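Local structure of probable sensor histidine kinase pdtas (Mycobacterium tuberculosis, 2YKF) at residues H237-R250 with L262-A276. The protein is the cytosolic sensor histidine kinase of the PdtaR/PdtaS two-component system, probably autophosphorylating on binding c-di-GMP when nutrients run short. Residues are numbered along the deposited sequence; the frame is centred on the assembly and turned at random.
Sequences HVQDLLAGDGKGMR and LRTLPLVVAGRNVGA
Thr264 OG1 is held by two hydrogen bonds, one to the helix and one to the chain after it: His237 NE2, from within helix 228-243, makes a short hydrogen bond with it at 2.5 Å, and Met249 N donates to it over 2.8 Å in a nearly straight bond (165°). The hydroxyl meets the imidazole at its edge, near the ring plane; chi1 of 61° sets OG1 between the backbone N and carbonyl carbon of Thr264, facing both partners. Thr264 N returns a bond to Met249 O (2.9 Å), in the carbonyl plane, and the ladder runs on to the non-hydrogen-bonded antiparallel pair Arg250 and Arg263. There the two side chains run alongside each other, and Arg250 NH1 sits over the face of the Arg263 guanidinium, whose NH2 forms a salt bridge with Glu30 of helix 18-38. Further along the helix, Leu241 drops onto the sheet with its CG anti to the backbone N (chi1 -172°): CD1 packs on Pro266 CD at 3.5 Å, while CD2 reaches Thr264 CB and Ala276 CB. Leu242 CD2 rests on Gly275 CA, 3.9 Å away. The last turns of helix 228-243 thus lie over the hairpin of strands 258-269 and 272-282, in the PAS-like part of the sensor region. Glu30 probably offsets some of the charge of the paired arginines, and a single threonine hydroxyl links the helix to Met249, just before strand 250-255.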
loop_
_atom_site.group_PDB
_atom_site.type_symbol
_atom_site.label_atom_id
_atom_site.label_comp_id
_atom_site.label_asym_id
_atom_site.label_seq_id
_atom_site.Cartn_x
_atom_site.Cartn_y
_atom_site.Cartn_z
ATOM N N HIS A 237 10.457 9.791 22.041
ATOM C CA HIS A 237 9.318 8.965 21.649
ATOM C C HIS A 237 9.617 7.506 21.759
ATOM O O HIS A 237 8.898 6.776 22.423
ATOM C CB HIS A 237 8.870 9.248 20.226
ATOM C CG HIS A 237 7.794 8.315 19.775
ATOM N ND1 HIS A 237 6.560 8.233 20.405
ATOM C CD2 HIS A 237 7.792 7.376 18.799
ATOM C CE1 HIS A 237 5.832 7.303 19.805
ATOM N NE2 HIS A 237 6.560 6.764 18.833
ATOM N N VAL A 238 10.677 7.080 21.125
ATOM C CA VAL A 238 11.015 5.670 21.108
ATOM C C VAL A 238 11.303 5.139 22.535
ATOM O O VAL A 238 10.807 4.063 22.911
ATOM C CB VAL A 238 12.177 5.398 20.145
ATOM C CG1 VAL A 238 12.676 3.992 20.303
ATOM C CG2 VAL A 238 11.701 5.584 18.677
ATOM N N GLN A 239 12.039 5.916 23.344
ATOM C CA GLN A 239 12.198 5.568 24.771
ATOM C C GLN A 239 10.871 5.388 25.494
ATOM O O GLN A 239 10.738 4.430 26.197
ATOM C CB GLN A 239 13.024 6.606 25.518
ATOM C CG GLN A 239 14.442 6.744 24.986
ATOM C CD GLN A 239 15.263 7.627 25.925
ATOM O OE1 GLN A 239 15.146 7.487 27.142
ATOM N NE2 GLN A 239 16.053 8.571 25.368
ATOM N N ASP A 240 9.924 6.317 25.323
ATOM C CA ASP A 240 8.581 6.222 25.912
ATOM C C ASP A 240 7.759 5.031 25.401
ATOM O O ASP A 240 6.946 4.421 26.139
ATOM C CB ASP A 240 7.764 7.496 25.620
ATOM C CG ASP A 240 8.267 8.718 26.405
ATOM O OD1 ASP A 240 9.114 8.531 27.312
ATOM O OD2 ASP A 240 7.827 9.863 26.107
ATOM N N LEU A 241 7.902 4.761 24.109
ATOM C CA LEU A 241 7.196 3.670 23.462
ATOM C C LEU A 241 7.495 2.345 24.142
ATOM O O LEU A 241 6.572 1.585 24.539
ATOM C CB LEU A 241 7.672 3.604 21.992
ATOM C CG LEU A 241 7.008 2.695 20.970
ATOM C CD1 LEU A 241 5.616 3.167 20.787
ATOM C CD2 LEU A 241 7.824 2.802 19.651
ATOM N N LEU A 242 8.783 2.081 24.270
ATOM C CA LEU A 242 9.310 0.861 24.833
ATOM C C LEU A 242 9.009 0.718 26.343
ATOM O O LEU A 242 8.815 -0.406 26.841
ATOM C CB LEU A 242 10.812 0.859 24.631
ATOM C CG LEU A 242 11.209 0.756 23.155
ATOM C CD1 LEU A 242 12.697 0.973 22.933
ATOM C CD2 LEU A 242 10.734 -0.567 22.528
ATOM N N ALA A 243 8.939 1.861 27.033
ATOM C CA ALA A 243 8.670 1.898 28.483
ATOM C C ALA A 243 7.181 1.761 28.854
ATOM O O ALA A 243 6.866 1.520 30.028
ATOM C CB ALA A 243 9.278 3.180 29.105
ATOM N N GLY A 244 6.272 1.913 27.877
ATOM C CA GLY A 244 4.838 1.938 28.133
ATOM C C GLY A 244 4.387 3.323 28.558
ATOM O O GLY A 244 3.271 3.502 29.080
ATOM N N ASP A 245 5.261 4.306 28.342
ATOM C CA ASP A 245 4.997 5.715 28.661
ATOM C C ASP A 245 4.326 6.495 27.528
ATOM O O ASP A 245 4.090 7.703 27.663
ATOM C CB ASP A 245 6.328 6.468 28.959
ATOM C CG ASP A 245 6.892 6.199 30.359
ATOM O OD1 ASP A 245 6.129 5.808 31.283
ATOM O OD2 ASP A 245 8.128 6.405 30.512
ATOM N N GLY A 246 4.072 5.851 26.397
ATOM C CA GLY A 246 3.649 6.606 25.227
ATOM C C GLY A 246 2.962 5.723 24.217
ATOM O O GLY A 246 3.252 4.553 24.095
ATOM N N LYS A 247 2.021 6.271 23.497
ATOM C CA LYS A 247 1.371 5.459 22.519
ATOM C C LYS A 247 2.174 5.499 21.192
ATOM O O LYS A 247 3.112 6.294 21.072
ATOM C CB LYS A 247 -0.073 5.934 22.427
ATOM C CG LYS A 247 -0.762 5.681 23.836
ATOM C CD LYS A 247 -2.190 6.178 23.904
ATOM C CE LYS A 247 -2.571 6.538 25.359
ATOM N NZ LYS A 247 -3.778 7.420 25.400
ATOM N N GLY A 248 1.838 4.636 20.237
ATOM C CA GLY A 248 2.416 4.801 18.895
ATOM C C GLY A 248 2.119 6.193 18.313
ATOM O O GLY A 248 1.100 6.854 18.676
ATOM N N MET A 249 2.990 6.657 17.413
ATOM C CA MET A 249 2.752 7.917 16.714
ATOM C C MET A 249 3.105 7.845 15.249
ATOM O O MET A 249 3.811 6.945 14.831
ATOM C CB MET A 249 3.582 9.046 17.339
ATOM C CG MET A 249 3.295 9.213 18.820
ATOM S SD MET A 249 3.411 10.910 19.389
ATOM C CE MET A 249 1.673 11.356 19.577
ATOM N N ARG A 250 2.623 8.829 14.492
ATOM C CA ARG A 250 2.981 8.984 13.073
ATOM C C ARG A 250 3.853 10.216 13.021
ATOM O O ARG A 250 3.544 11.207 13.672
ATOM C CB ARG A 250 1.714 9.133 12.211
ATOM C CG ARG A 250 0.965 7.780 12.064
ATOM C CD ARG A 250 -0.440 7.848 11.371
ATOM N NE ARG A 250 -1.505 7.525 12.344
ATOM C CZ ARG A 250 -2.121 6.338 12.478
ATOM N NH1 ARG A 250 -1.848 5.310 11.674
ATOM N NH2 ARG A 250 -3.057 6.189 13.412
ATOM N N LEU A 262 7.224 7.968 9.449
ATOM C CA LEU A 262 7.419 6.869 10.395
ATOM C C LEU A 262 6.122 6.665 11.103
ATOM O O LEU A 262 5.463 7.661 11.478
ATOM C CB LEU A 262 8.425 7.249 11.484
ATOM C CG LEU A 262 9.845 7.479 11.053
ATOM C CD1 LEU A 262 10.628 8.003 12.262
ATOM C CD2 LEU A 262 10.408 6.206 10.601
ATOM N N ARG A 263 5.775 5.399 11.340
ATOM C CA ARG A 263 4.661 5.064 12.226
ATOM C C ARG A 263 5.115 3.990 13.256
ATOM O O ARG A 263 5.668 2.942 12.869
ATOM C CB ARG A 263 3.497 4.541 11.424
ATOM C CG ARG A 263 2.371 4.198 12.349
ATOM C CD ARG A 263 1.321 3.504 11.669
ATOM N NE ARG A 263 0.372 2.975 12.653
ATOM C CZ ARG A 263 -0.623 2.193 12.302
ATOM N NH1 ARG A 263 -0.745 1.849 11.012
ATOM N NH2 ARG A 263 -1.473 1.748 13.223
ATOM N N THR A 264 4.975 4.287 14.553
ATOM C CA THR A 264 5.414 3.370 15.590
ATOM C C THR A 264 4.156 2.722 16.207
ATOM O O THR A 264 3.061 3.332 16.232
ATOM C CB THR A 264 6.219 4.097 16.703
ATOM O OG1 THR A 264 5.374 5.107 17.329
ATOM C CG2 THR A 264 7.425 4.854 16.062
ATOM N N LEU A 265 4.348 1.495 16.679
ATOM C CA LEU A 265 3.294 0.645 17.277
ATOM C C LEU A 265 3.948 -0.120 18.401
ATOM O O LEU A 265 4.817 -0.929 18.155
ATOM C CB LEU A 265 2.827 -0.423 16.285
ATOM C CG LEU A 265 1.970 0.093 15.203
ATOM C CD1 LEU A 265 2.994 0.312 14.069
ATOM C CD2 LEU A 265 0.938 -1.021 14.875
ATOM N N PRO A 266 3.639 0.227 19.643
ATOM C CA PRO A 266 4.232 -0.536 20.746
ATOM C C PRO A 266 3.608 -1.958 20.771
ATOM O O PRO A 266 2.430 -2.125 20.417
ATOM C CB PRO A 266 3.837 0.274 21.982
ATOM C CG PRO A 266 2.633 1.053 21.597
ATOM C CD PRO A 266 2.725 1.292 20.090
ATOM N N LEU A 267 4.386 -2.981 21.100
ATOM C CA LEU A 267 3.802 -4.317 21.134
ATOM C C LEU A 267 3.836 -4.814 22.555
ATOM O O LEU A 267 4.873 -4.660 23.238
ATOM C CB LEU A 267 4.557 -5.254 20.247
ATOM C CG LEU A 267 4.657 -4.813 18.770
ATOM C CD1 LEU A 267 5.606 -5.702 18.129
ATOM C CD2 LEU A 267 3.326 -4.967 18.093
ATOM N N VAL A 268 2.719 -5.402 22.988
ATOM C CA VAL A 268 2.508 -5.754 24.423
ATOM C C VAL A 268 1.859 -7.138 24.519
ATOM O O VAL A 268 0.943 -7.477 23.732
ATOM C CB VAL A 268 1.551 -4.741 25.108
ATOM C CG1 VAL A 268 1.259 -5.108 26.603
ATOM C CG2 VAL A 268 2.113 -3.341 25.024
ATOM N N VAL A 269 2.331 -7.899 25.512
ATOM C CA VAL A 269 1.754 -9.196 25.948
ATOM C C VAL A 269 1.481 -9.141 27.431
ATOM O O VAL A 269 2.381 -8.823 28.241
ATOM C CB VAL A 269 2.748 -10.345 25.775
ATOM C CG1 VAL A 269 2.133 -11.668 26.312
ATOM C CG2 VAL A 269 3.203 -10.461 24.316
ATOM N N ALA A 270 0.223 -9.390 27.793
ATOM C CA ALA A 270 -0.151 -9.639 29.191
ATOM C C ALA A 270 0.371 -8.512 30.089
ATOM O O ALA A 270 1.030 -8.758 31.103
ATOM C CB ALA A 270 0.406 -11.021 29.624
ATOM N N GLY A 271 0.139 -7.267 29.651
ATOM C CA GLY A 271 0.577 -6.071 30.384
ATOM C C GLY A 271 2.054 -5.683 30.288
ATOM O O GLY A 271 2.457 -4.639 30.819
ATOM N N ARG A 272 2.883 -6.474 29.611
ATOM C CA ARG A 272 4.224 -5.974 29.347
ATOM C C ARG A 272 4.671 -5.747 27.883
ATOM O O ARG A 272 4.280 -6.497 26.973
ATOM C CB ARG A 272 5.282 -6.794 30.058
ATOM C CG ARG A 272 5.387 -8.147 29.633
ATOM C CD ARG A 272 5.510 -9.084 30.887
ATOM N NE ARG A 272 4.960 -10.350 30.451
ATOM C CZ ARG A 272 5.492 -11.098 29.472
ATOM N NH1 ARG A 272 6.649 -10.734 28.868
ATOM N NH2 ARG A 272 4.863 -12.204 29.079
ATOM N N ASN A 273 5.578 -4.786 27.730
ATOM C CA ASN A 273 6.185 -4.445 26.440
ATOM C C ASN A 273 7.113 -5.537 25.951
ATOM O O ASN A 273 7.986 -5.984 26.698
ATOM C CB ASN A 273 6.989 -3.145 26.575
ATOM C CG ASN A 273 7.606 -2.694 25.243
ATOM O OD1 ASN A 273 8.787 -2.939 24.983
ATOM N ND2 ASN A 273 6.799 -2.027 24.402
ATOM N N VAL A 274 6.919 -5.985 24.723
ATOM C CA VAL A 274 7.803 -6.920 24.080
ATOM C C VAL A 274 8.388 -6.272 22.802
ATOM O O VAL A 274 8.535 -6.913 21.784
ATOM C CB VAL A 274 7.077 -8.251 23.798
ATOM C CG1 VAL A 274 6.665 -8.967 25.195
ATOM C CG2 VAL A 274 5.853 -8.050 22.836
ATOM N N GLY A 275 8.747 -4.993 22.922
ATOM C CA GLY A 275 9.314 -4.176 21.872
ATOM C C GLY A 275 8.265 -3.386 21.075
ATOM O O GLY A 275 7.252 -2.877 21.629
ATOM N N ALA A 276 8.519 -3.267 19.760
ATOM C CA ALA A 276 7.757 -2.368 18.918
ATOM C C ALA A 276 7.910 -2.696 17.436
ATOM O O ALA A 276 8.881 -3.316 17.022
ATOM C CB ALA A 276 8.142 -0.862 19.163
#